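Local coordinates for protein nonaheme cytochrome C (Desulfovibrio desulfuricans, PDB 1DUW) that carries electrons through nine covalently bound c-type haems, probably as a periplasmic electron-transfer partner linked to hydrogenase in this sulphate-reducing bacterium, at the heme c site. Residues are numbered along the deposited sequence; one frame, centred on the assembly and turned at random.

Contact 1: the heme c site. Residues 8, 10, 14, 16, 35, 37, 40-41, 44, 46-47, 50-51, 56-59. With HEC (heme c), chain B.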
loop_
_atom_site.group_PDB
_atom_site.type_symbol
_atom_site.label_atom_id
_atom_site.label_comp_id
_atom_site.label_asym_id
_atom_site.label_seq_id
_atom_site.Cartn_x
_atom_site.Cartn_y
_atom_site.Cartn_z
ATOM N N SER A 8 17.202 1.204 19.546
ATOM C CA SER A 8 16.130 1.074 20.509
ATOM C C SER A 8 16.265 -0.068 21.491
ATOM O O SER A 8 15.620 -0.088 22.540
ATOM C CB SER A 8 14.810 0.832 19.743
ATOM O OG SER A 8 14.731 -0.558 19.447
ATOM N N ALA A 10 14.959 -2.841 20.874
ATOM C CA ALA A 10 13.840 -3.742 20.585
ATOM C C ALA A 10 14.335 -4.904 19.735
ATOM O O ALA A 10 15.391 -4.757 19.100
ATOM C CB ALA A 10 12.719 -3.016 19.851
ATOM N N ILE A 14 9.841 -8.570 15.056
ATOM C CA ILE A 14 8.962 -9.112 16.079
ATOM C C ILE A 14 7.708 -9.785 15.554
ATOM O O ILE A 14 7.065 -9.192 14.688
ATOM C CB ILE A 14 8.508 -7.938 16.999
ATOM C CG1 ILE A 14 9.672 -7.033 17.395
ATOM C CG2 ILE A 14 7.741 -8.482 18.192
ATOM C CD1 ILE A 14 9.295 -5.716 18.032
ATOM N N MET A 16 3.856 -10.500 15.861
ATOM C CA MET A 16 2.773 -9.936 16.659
ATOM C C MET A 16 1.543 -10.845 16.565
ATOM O O MET A 16 1.155 -11.225 15.466
ATOM C CB MET A 16 2.437 -8.525 16.204
ATOM C CG MET A 16 3.694 -7.653 16.122
ATOM S SD MET A 16 3.335 -5.997 15.504
ATOM C CE MET A 16 2.060 -5.465 16.657
ATOM N N PHE A 35 6.838 -7.743 12.397
ATOM C CA PHE A 35 7.210 -6.324 12.305
ATOM C C PHE A 35 8.725 -6.129 12.300
ATOM O O PHE A 35 9.420 -6.528 13.231
ATOM C CB PHE A 35 6.519 -5.559 13.445
ATOM C CG PHE A 35 6.844 -4.073 13.446
ATOM C CD1 PHE A 35 6.210 -3.199 12.587
ATOM C CD2 PHE A 35 7.798 -3.602 14.336
ATOM C CE1 PHE A 35 6.518 -1.849 12.587
ATOM C CE2 PHE A 35 8.115 -2.254 14.335
ATOM C CZ PHE A 35 7.478 -1.386 13.470
ATOM N N HIS A 37 11.245 -4.222 13.196
ATOM C CA HIS A 37 11.528 -3.058 14.030
ATOM C C HIS A 37 12.765 -2.283 13.597
ATOM O O HIS A 37 12.738 -1.055 13.528
ATOM C CB HIS A 37 11.658 -3.556 15.484
ATOM C CG HIS A 37 11.404 -2.397 16.397
ATOM N ND1 HIS A 37 12.297 -1.340 16.473
ATOM C CD2 HIS A 37 10.383 -2.112 17.228
ATOM C CE1 HIS A 37 11.847 -0.445 17.329
ATOM N NE2 HIS A 37 10.705 -0.907 17.779
ATOM N N HIS A 40 12.112 -0.205 10.480
ATOM C CA HIS A 40 11.216 0.904 10.751
ATOM C C HIS A 40 11.907 2.046 11.508
ATOM O O HIS A 40 11.808 3.195 11.099
ATOM C CB HIS A 40 10.003 0.483 11.608
ATOM C CG HIS A 40 8.930 -0.121 10.735
ATOM N ND1 HIS A 40 8.990 -1.428 10.311
ATOM C CD2 HIS A 40 7.802 0.395 10.193
ATOM C CE1 HIS A 40 7.948 -1.722 9.546
ATOM N NE2 HIS A 40 7.235 -0.624 9.481
ATOM N N GLU A 41 12.558 1.675 12.605
ATOM C CA GLU A 41 13.207 2.665 13.479
ATOM C C GLU A 41 14.305 3.411 12.737
ATOM O O GLU A 41 14.614 4.566 13.022
ATOM C CB GLU A 41 13.669 1.997 14.765
ATOM C CG GLU A 41 15.024 1.320 14.804
ATOM C CD GLU A 41 15.269 0.729 16.183
ATOM O OE1 GLU A 41 16.020 1.328 16.984
ATOM O OE2 GLU A 41 14.682 -0.338 16.463
ATOM N N ILE A 44 12.165 6.165 11.035
ATOM C CA ILE A 44 11.359 7.011 11.910
ATOM C C ILE A 44 12.110 7.215 13.213
ATOM O O ILE A 44 12.152 6.271 14.008
ATOM C CB ILE A 44 10.000 6.362 12.214
ATOM C CG1 ILE A 44 9.454 5.527 11.050
ATOM C CG2 ILE A 44 8.983 7.396 12.672
ATOM C CD1 ILE A 44 8.831 6.378 9.962
ATOM N N ASN A 46 11.486 9.407 15.717
ATOM C CA ASN A 46 10.615 9.605 16.865
ATOM C C ASN A 46 9.964 8.304 17.311
ATOM O O ASN A 46 9.030 7.803 16.678
ATOM C CB ASN A 46 9.557 10.651 16.492
ATOM C CG ASN A 46 8.658 11.022 17.653
ATOM O OD1 ASN A 46 8.862 10.559 18.774
ATOM N ND2 ASN A 46 7.680 11.876 17.371
ATOM N N CYS A 47 10.460 7.749 18.408
ATOM C CA CYS A 47 9.873 6.520 18.911
ATOM C C CYS A 47 8.411 6.729 19.277
ATOM O O CYS A 47 7.611 5.798 19.182
ATOM C CB CYS A 47 10.584 6.009 20.175
ATOM S SG CYS A 47 12.392 6.022 20.067
ATOM N N CYS A 50 4.932 5.999 17.024
ATOM C CA CYS A 50 4.252 4.722 17.157
ATOM C C CYS A 50 3.873 4.484 18.604
ATOM O O CYS A 50 2.707 4.253 18.924
ATOM C CB CYS A 50 5.164 3.605 16.646
ATOM S SG CYS A 50 5.665 3.910 14.936
ATOM N N HIS A 51 4.878 4.569 19.479
ATOM C CA HIS A 51 4.598 4.380 20.912
ATOM C C HIS A 51 4.001 5.658 21.468
ATOM O O HIS A 51 4.642 6.335 22.278
ATOM C CB HIS A 51 5.879 4.017 21.651
ATOM C CG HIS A 51 6.471 2.757 21.093
ATOM N ND1 HIS A 51 5.873 1.524 21.285
ATOM C CD2 HIS A 51 7.588 2.534 20.370
ATOM C CE1 HIS A 51 6.579 0.575 20.707
ATOM N NE2 HIS A 51 7.601 1.186 20.157
ATOM N N PRO A 56 7.805 2.478 25.518
ATOM C CA PRO A 56 7.690 1.440 24.491
ATOM C C PRO A 56 7.338 0.062 25.050
ATOM O O PRO A 56 8.142 -0.658 25.637
ATOM C CB PRO A 56 9.095 1.375 23.874
ATOM C CG PRO A 56 9.732 2.659 24.303
ATOM C CD PRO A 56 9.209 2.895 25.702
ATOM N N VAL A 57 6.081 -0.300 24.839
ATOM C CA VAL A 57 5.555 -1.585 25.246
ATOM C C VAL A 57 4.663 -2.100 24.104
ATOM O O VAL A 57 4.232 -1.279 23.289
ATOM C CB VAL A 57 4.729 -1.548 26.539
ATOM C CG1 VAL A 57 5.597 -1.057 27.689
ATOM C CG2 VAL A 57 3.490 -0.689 26.350
ATOM N N ALA A 58 4.429 -3.398 24.100
ATOM C CA ALA A 58 3.588 -4.011 23.070
ATOM C C ALA A 58 2.261 -3.295 22.996
ATOM O O ALA A 58 1.612 -2.985 23.997
ATOM C CB ALA A 58 3.423 -5.493 23.371
ATOM N N CYS A 59 1.789 -2.983 21.788
ATOM C CA CYS A 59 0.500 -2.305 21.718
ATOM C C CYS A 59 -0.619 -3.151 22.322
ATOM O O CYS A 59 -1.601 -2.638 22.857
ATOM C CB CYS A 59 0.135 -2.016 20.259
ATOM S SG CYS A 59 1.524 -1.536 19.200
HETATM FE FE HEC B . 9.138 0.176 18.948
HETATM C CHA HEC B . 7.972 -2.830 20.161
HETATM C CHB HEC B . 11.386 0.410 21.591
HETATM C CHC HEC B . 10.262 3.222 17.747
HETATM C CHD HEC B . 6.897 -0.008 16.407
HETATM N NA HEC B . 9.589 -0.967 20.550
HETATM C C1A HEC B . 8.980 -2.162 20.834
HETATM C C2A HEC B . 9.611 -2.659 22.033
HETATM C C3A HEC B . 10.559 -1.763 22.441
HETATM C C4A HEC B . 10.552 -0.675 21.491
HETATM C CMA HEC B . 11.455 -1.824 23.648
HETATM C CAA HEC B . 9.242 -4.038 22.596
HETATM C CBA HEC B . 8.003 -3.881 23.482
HETATM C CGA HEC B . 7.684 -5.181 24.208
HETATM O O1A HEC B . 7.431 -5.069 25.430
HETATM O O2A HEC B . 7.252 -6.110 23.494
HETATM N NB HEC B . 10.526 1.527 19.551
HETATM C C1B HEC B . 11.335 1.416 20.656
HETATM C C2B HEC B . 12.194 2.588 20.706
HETATM C C3B HEC B . 11.884 3.379 19.625
HETATM C C4B HEC B . 10.821 2.705 18.892
HETATM C CMB HEC B . 12.953 3.034 21.944
HETATM C CAB HEC B . 12.696 4.536 19.058
HETATM C CBB HEC B . 14.198 4.249 19.081
HETATM N NC HEC B . 8.664 1.368 17.387
HETATM C C1C HEC B . 9.258 2.568 17.071
HETATM C C2C HEC B . 8.628 3.058 15.868
HETATM C C3C HEC B . 7.667 2.141 15.488
HETATM C C4C HEC B . 7.534 1.210 16.603
HETATM C CMC HEC B . 9.163 4.152 14.975
HETATM C CAC HEC B . 6.549 2.385 14.499
HETATM C CBC HEC B . 6.952 2.448 13.030
HETATM N ND HEC B . 7.716 -1.140 18.389
HETATM C C1D HEC B . 6.691 -0.809 17.513
HETATM C C2D HEC B . 5.830 -1.977 17.421
HETATM C C3D HEC B . 6.404 -2.937 18.194
HETATM C C4D HEC B . 7.335 -2.261 19.082
HETATM C CMD HEC B . 4.712 -2.064 16.405
HETATM C CAD HEC B . 5.895 -4.353 18.456
HETATM C CBD HEC B . 4.984 -4.385 19.682
HETATM C CGD HEC B . 4.278 -5.725 19.760
HETATM O O1D HEC B . 5.035 -6.715 19.818
HETATM O O2D HEC B . 3.038 -5.715 19.918
HETATM O O HOH W 1 4.969 -5.132 26.460
HETATM O O HOH W 2 8.728 -3.073 26.817
#
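The backbone wraps the haem with the short strands 14-16 and 33-35, helix 37-43, and the 3-10 turn 47-49 leading into a loop, where His51 leaves the helical region just after the CXXCH motif. Cys47 and Cys50 anchor the porphyrin from one face. Both sulphurs lie anti to the carbonyl carbon, and Cys47 SG is joined to vinyl-derived HEC CAB and Cys50 SG to HEC CAC, each at 1.8 Å. Cys50 CB also sits over the pyrrole ring of NC. His51, the proximal ligand of the motif, and His37, the distal one, clamp the iron, with NE2 of each 2.2 Å from HEC FE and an angle of 178° between them. His37 reaches inward with CG anti to the backbone N (chi1 -158°). Ala10 CB lies over the centre of its imidazole and also caps the pyrrole ring of NA, while Pro56 CA covers the rim of one face of the His51 ring. The far nitrogen, His37 ND1, meets Glu41 OE2 at 2.6 Å, nearly in the imidazole plane but from above the carboxylate plane, with a bent 127° at the hydrogen. Ser8 OG also donates to Glu41 OE2, and Ser8 N reaches the syn lone pair of Glu41 OE1 at 2.8 Å. This grip fixes the carboxylate, which in turn should hold the imidazole's rotation and may lend it imidazolate character. Phe35, its CG anti to the backbone N, brings CE2 to 3.3 Å from the meso carbon HEC CHD, and methyl CMD rests over its ring. Its CE1 lies over the imidazole of His40, an axial ligand of another haem. Propionate oxygen HEC O1A holds two waters, one of them 3.0 Å from Ala58 N. The site secures a bis-histidine haem, a ligation that normally gives low-spin iron, with both axial positions filled by protein, as suits electron transfer rather than ligand binding.

Contact 2: the heme c site. Residues 172-173, 176-178, 181, 183, 195, 197, 201, 224-225, 228-229, 236-238, 240-241, 263. With HEC (heme c), chain C.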
loop_
_atom_site.group_PDB
_atom_site.type_symbol
_atom_site.label_atom_id
_atom_site.label_comp_id
_atom_site.label_asym_id
_atom_site.label_seq_id
_atom_site.Cartn_x
_atom_site.Cartn_y
_atom_site.Cartn_z
ATOM N N LEU A 172 6.682 -6.610 -13.973
ATOM C CA LEU A 172 6.815 -6.551 -15.417
ATOM C C LEU A 172 7.765 -5.382 -15.710
ATOM O O LEU A 172 7.604 -4.337 -15.075
ATOM C CB LEU A 172 5.505 -6.273 -16.127
ATOM C CG LEU A 172 4.419 -7.311 -16.326
ATOM C CD1 LEU A 172 3.647 -7.024 -17.607
ATOM C CD2 LEU A 172 4.978 -8.730 -16.376
ATOM N N THR A 173 8.697 -5.549 -16.634
ATOM C CA THR A 173 9.563 -4.435 -16.986
ATOM C C THR A 173 8.778 -3.485 -17.892
ATOM O O THR A 173 7.775 -3.894 -18.495
ATOM C CB THR A 173 10.806 -4.878 -17.772
ATOM O OG1 THR A 173 10.405 -5.162 -19.123
ATOM C CG2 THR A 173 11.389 -6.159 -17.204
ATOM N N GLN A 176 8.141 -4.681 -21.015
ATOM C CA GLN A 176 7.081 -5.679 -21.157
ATOM C C GLN A 176 5.753 -5.027 -21.500
ATOM O O GLN A 176 4.751 -5.703 -21.727
ATOM C CB GLN A 176 7.013 -6.543 -19.890
ATOM C CG GLN A 176 7.730 -7.860 -20.165
ATOM C CD GLN A 176 8.097 -8.627 -18.916
ATOM O OE1 GLN A 176 7.891 -9.842 -18.886
ATOM N NE2 GLN A 176 8.634 -7.907 -17.939
ATOM N N GLY A 177 5.731 -3.695 -21.573
ATOM C CA GLY A 177 4.492 -3.029 -21.973
ATOM C C GLY A 177 4.767 -2.399 -23.334
ATOM O O GLY A 177 5.912 -2.434 -23.786
ATOM N N PRO A 178 3.800 -1.817 -24.015
ATOM C CA PRO A 178 4.101 -1.182 -25.304
ATOM C C PRO A 178 5.070 0.004 -25.177
ATOM O O PRO A 178 5.202 0.684 -24.159
ATOM C CB PRO A 178 2.737 -0.686 -25.764
ATOM C CG PRO A 178 1.854 -0.689 -24.570
ATOM C CD PRO A 178 2.384 -1.728 -23.629
ATOM N N VAL A 181 1.858 4.490 -27.308
ATOM C CA VAL A 181 0.489 4.123 -27.636
ATOM C C VAL A 181 -0.171 5.357 -28.251
ATOM O O VAL A 181 -0.186 6.397 -27.584
ATOM C CB VAL A 181 -0.379 3.666 -26.454
ATOM C CG1 VAL A 181 -1.775 3.244 -26.934
ATOM C CG2 VAL A 181 0.272 2.515 -25.707
ATOM N N ILE A 183 -3.138 7.063 -28.629
ATOM C CA ILE A 183 -4.487 7.086 -28.061
ATOM C C ILE A 183 -5.363 7.911 -28.987
ATOM O O ILE A 183 -5.304 9.142 -28.984
ATOM C CB ILE A 183 -4.494 7.648 -26.633
ATOM C CG1 ILE A 183 -3.495 6.929 -25.713
ATOM C CG2 ILE A 183 -5.883 7.632 -26.011
ATOM C CD1 ILE A 183 -3.586 7.397 -24.275
ATOM N N PHE A 195 1.128 8.703 -26.613
ATOM C CA PHE A 195 1.581 8.454 -25.257
ATOM C C PHE A 195 2.895 7.702 -25.137
ATOM O O PHE A 195 3.015 6.640 -25.749
ATOM C CB PHE A 195 0.495 7.640 -24.535
ATOM C CG PHE A 195 0.681 7.407 -23.056
ATOM C CD1 PHE A 195 0.973 8.446 -22.182
ATOM C CD2 PHE A 195 0.546 6.131 -22.534
ATOM C CE1 PHE A 195 1.114 8.212 -20.828
ATOM C CE2 PHE A 195 0.699 5.903 -21.176
ATOM C CZ PHE A 195 0.987 6.936 -20.304
ATOM N N HIS A 197 4.208 5.613 -23.315
ATOM C CA HIS A 197 3.877 4.506 -22.443
ATOM C C HIS A 197 5.084 3.898 -21.761
ATOM O O HIS A 197 5.157 3.819 -20.533
ATOM C CB HIS A 197 3.156 3.449 -23.292
ATOM C CG HIS A 197 2.435 2.426 -22.479
ATOM N ND1 HIS A 197 3.097 1.581 -21.624
ATOM C CD2 HIS A 197 1.114 2.102 -22.411
ATOM C CE1 HIS A 197 2.227 0.776 -21.037
ATOM N NE2 HIS A 197 1.041 1.087 -21.513
ATOM N N MET A 201 6.307 4.437 -17.698
ATOM C CA MET A 201 6.456 3.330 -16.766
ATOM C C MET A 201 7.862 3.230 -16.185
ATOM O O MET A 201 8.086 2.931 -15.005
ATOM C CB MET A 201 6.126 2.038 -17.529
ATOM C CG MET A 201 6.104 0.794 -16.649
ATOM S SD MET A 201 4.473 0.592 -15.878
ATOM C CE MET A 201 4.862 1.285 -14.267
ATOM N N LEU A 224 1.882 -2.783 -11.028
ATOM C CA LEU A 224 2.020 -1.384 -11.452
ATOM C C LEU A 224 1.230 -1.130 -12.714
ATOM O O LEU A 224 0.745 -0.011 -12.926
ATOM C CB LEU A 224 3.518 -1.089 -11.531
ATOM C CG LEU A 224 4.250 -1.233 -10.183
ATOM C CD1 LEU A 224 5.695 -0.780 -10.298
ATOM C CD2 LEU A 224 3.485 -0.469 -9.103
ATOM N N CYS A 225 1.032 -2.147 -13.559
ATOM C CA CYS A 225 0.212 -1.910 -14.745
ATOM C C CYS A 225 -1.219 -1.546 -14.349
ATOM O O CYS A 225 -1.882 -0.768 -15.037
ATOM C CB CYS A 225 0.143 -3.150 -15.639
ATOM S SG CYS A 225 1.731 -3.892 -16.054
ATOM N N CYS A 228 -3.103 2.134 -13.863
ATOM C CA CYS A 228 -3.911 2.763 -14.902
ATOM C C CYS A 228 -4.962 1.798 -15.444
ATOM O O CYS A 228 -6.129 2.143 -15.625
ATOM C CB CYS A 228 -2.998 3.249 -16.035
ATOM S SG CYS A 228 -1.773 4.463 -15.481
ATOM N N HIS A 229 -4.530 0.574 -15.703
ATOM C CA HIS A 229 -5.443 -0.477 -16.192
ATOM C C HIS A 229 -6.125 -1.133 -15.007
ATOM O O HIS A 229 -5.820 -2.267 -14.632
ATOM C CB HIS A 229 -4.651 -1.535 -16.934
ATOM C CG HIS A 229 -3.992 -0.963 -18.147
ATOM N ND1 HIS A 229 -4.736 -0.368 -19.147
ATOM C CD2 HIS A 229 -2.702 -0.877 -18.510
ATOM C CE1 HIS A 229 -3.941 0.062 -20.105
ATOM N NE2 HIS A 229 -2.725 -0.252 -19.717
ATOM N N ALA A 236 -0.986 -8.682 -19.205
ATOM C CA ALA A 236 -0.062 -7.973 -20.084
ATOM C C ALA A 236 -0.855 -7.325 -21.214
ATOM O O ALA A 236 -0.345 -6.456 -21.924
ATOM C CB ALA A 236 0.995 -8.912 -20.641
ATOM N N THR A 237 -2.116 -7.737 -21.404
ATOM C CA THR A 237 -2.948 -7.163 -22.464
ATOM C C THR A 237 -4.336 -6.756 -21.987
ATOM O O THR A 237 -5.342 -7.304 -22.456
ATOM C CB THR A 237 -3.163 -8.178 -23.601
ATOM O OG1 THR A 237 -3.388 -9.464 -23.003
ATOM C CG2 THR A 237 -1.928 -8.281 -24.480
ATOM N N PRO A 238 -4.418 -5.783 -21.085
ATOM C CA PRO A 238 -5.696 -5.364 -20.506
ATOM C C PRO A 238 -6.605 -4.749 -21.558
ATOM O O PRO A 238 -6.134 -4.304 -22.595
ATOM C CB PRO A 238 -5.298 -4.306 -19.475
ATOM C CG PRO A 238 -4.015 -3.758 -20.017
ATOM C CD PRO A 238 -3.297 -4.949 -20.606
ATOM N N LYS A 240 -9.251 -2.126 -23.415
ATOM C CA LYS A 240 -9.166 -0.698 -23.656
ATOM C C LYS A 240 -10.045 0.060 -22.669
ATOM O O LYS A 240 -11.097 -0.449 -22.295
ATOM C CB LYS A 240 -9.606 -0.313 -25.071
ATOM C CG LYS A 240 -8.924 -1.070 -26.198
ATOM C CD LYS A 240 -7.500 -0.566 -26.371
ATOM C CE LYS A 240 -6.843 -1.120 -27.628
ATOM N NZ LYS A 240 -7.597 -0.739 -28.857
ATOM N N CYS A 241 -9.616 1.256 -22.292
ATOM C CA CYS A 241 -10.387 2.107 -21.413
ATOM C C CYS A 241 -11.826 2.229 -21.949
ATOM O O CYS A 241 -12.762 2.203 -21.170
ATOM C CB CYS A 241 -9.813 3.521 -21.303
ATOM S SG CYS A 241 -8.027 3.649 -21.005
ATOM N N TYR A 263 -9.659 9.656 -19.492
ATOM C CA TYR A 263 -8.294 9.986 -19.887
ATOM C C TYR A 263 -7.865 11.245 -19.136
ATOM O O TYR A 263 -6.801 11.274 -18.529
ATOM C CB TYR A 263 -8.137 10.199 -21.375
ATOM C CG TYR A 263 -8.285 9.000 -22.279
ATOM C CD1 TYR A 263 -9.186 9.040 -23.338
ATOM C CD2 TYR A 263 -7.541 7.844 -22.112
ATOM C CE1 TYR A 263 -9.362 7.978 -24.207
ATOM C CE2 TYR A 263 -7.702 6.767 -22.961
ATOM C CZ TYR A 263 -8.611 6.840 -23.998
ATOM O OH TYR A 263 -8.763 5.773 -24.843
HETATM FE FE HEC C . -0.848 0.433 -20.531
HETATM C CHA HEC C . -2.678 0.871 -23.451
HETATM C CHB HEC C . -0.017 -2.777 -21.526
HETATM C CHC HEC C . 0.964 -0.001 -17.627
HETATM C CHD HEC C . -1.706 3.616 -19.574
HETATM N NA HEC C . -1.254 -0.715 -22.138
HETATM C C1A HEC C . -2.022 -0.316 -23.206
HETATM C C2A HEC C . -2.059 -1.424 -24.130
HETATM C C3A HEC C . -1.322 -2.447 -23.607
HETATM C C4A HEC C . -0.803 -2.000 -22.333
HETATM C CMA HEC C . -1.083 -3.829 -24.163
HETATM C CAA HEC C . -2.644 -1.221 -25.526
HETATM C CBA HEC C . -1.551 -0.954 -26.561
HETATM C CGA HEC C . -2.178 -0.749 -27.934
HETATM O O1A HEC C . -1.420 -0.252 -28.796
HETATM O O2A HEC C . -3.431 -0.698 -27.981
HETATM N NB HEC C . 0.249 -1.074 -19.732
HETATM C C1B HEC C . 0.450 -2.302 -20.320
HETATM C C2B HEC C . 1.291 -3.089 -19.437
HETATM C C3B HEC C . 1.578 -2.326 -18.331
HETATM C C4B HEC C . 0.917 -1.044 -18.526
HETATM C CMB HEC C . 1.659 -4.534 -19.709
HETATM C CAB HEC C . 2.480 -2.647 -17.156
HETATM C CBB HEC C . 3.862 -3.161 -17.522
HETATM N NC HEC C . -0.450 1.579 -18.921
HETATM C C1C HEC C . 0.311 1.194 -17.853
HETATM C C2C HEC C . 0.336 2.324 -16.944
HETATM C C3C HEC C . -0.403 3.329 -17.484
HETATM C C4C HEC C . -0.982 2.828 -18.713
HETATM C CMC HEC C . 1.167 2.337 -15.685
HETATM C CAC HEC C . -0.710 4.698 -16.930
HETATM C CBC HEC C . 0.534 5.476 -16.476
HETATM N ND HEC C . -1.958 1.930 -21.329
HETATM C C1D HEC C . -2.389 3.035 -20.635
HETATM C C2D HEC C . -3.172 3.845 -21.550
HETATM C C3D HEC C . -3.207 3.192 -22.750
HETATM C C4D HEC C . -2.517 1.940 -22.583
HETATM C CMD HEC C . -3.717 5.211 -21.235
HETATM C CAD HEC C . -4.286 3.418 -23.817
HETATM C CBD HEC C . -5.540 2.577 -23.585
HETATM C CGD HEC C . -6.718 3.021 -24.423
HETATM O O1D HEC C . -7.788 2.356 -24.378
HETATM O O2D HEC C . -6.648 4.119 -25.028
#
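A CXXCH haem-binding motif begins in the 3-10 helix 223-227 and supplies Cys225, Cys228 and the proximal His229; the distal His197 starts helix 197-208. Cys225 SG is bonded to HEC CAB and Cys228 SG to HEC CAC, both sulphurs anti to their carbonyl carbons. The iron, HEC FE, takes His229 NE2 and His197 NE2 at 2.2 Å each, at 176° to one another. His197 points its ring inward with CG anti to the backbone N (chi1 -164°), whereas CG of His229 lies beside its N (chi1 -63°). A proline packs on each imidazole: Pro178 CG sits 3.5 Å above the centre of the His197 ring and also over the pyrrole ring of NA, and Pro238 CG covers a face of His229. These contacts should limit ring rotation. Met201, bent at chi2 and chi3, brings SD to 3.7 Å from methyl HEC CMC. One propionate is held at both oxygens: Cys241 N donates to HEC O1D at 3.0 Å, and the phenol Tyr263 OH donates to HEC O2D at 2.7 Å, with Ile183 CG2 over the rim of the tyrosine ring. Lys240 lays its aliphatic chain along this propionate, with CB 3.3 Å from HEC O1D. Its CE approaches the other propionate at HEC O2A, and NZ, if charged, might ease the propionates' negative charge at longer range without a salt bridge. The site fixes a bis-histidine haem in position to relay electrons.

Contact 1 and contact 2 lie about 39 Å apart, measured between the centres of their C-alpha atoms, within one chain and share no residue. Each belongs to a region of the class III cytochrome c family, and each follows the same order: two short strands, a helix opening with the distal histidine, then the CXXCH segment. Each also borders a cysteine that anchors another haem, Cys59 in contact 1 and Cys241 in contact 2. The separation is too long for efficient direct tunnelling, so electrons passing between them would presumably move through the intervening haems, making the protein an extended molecular wire.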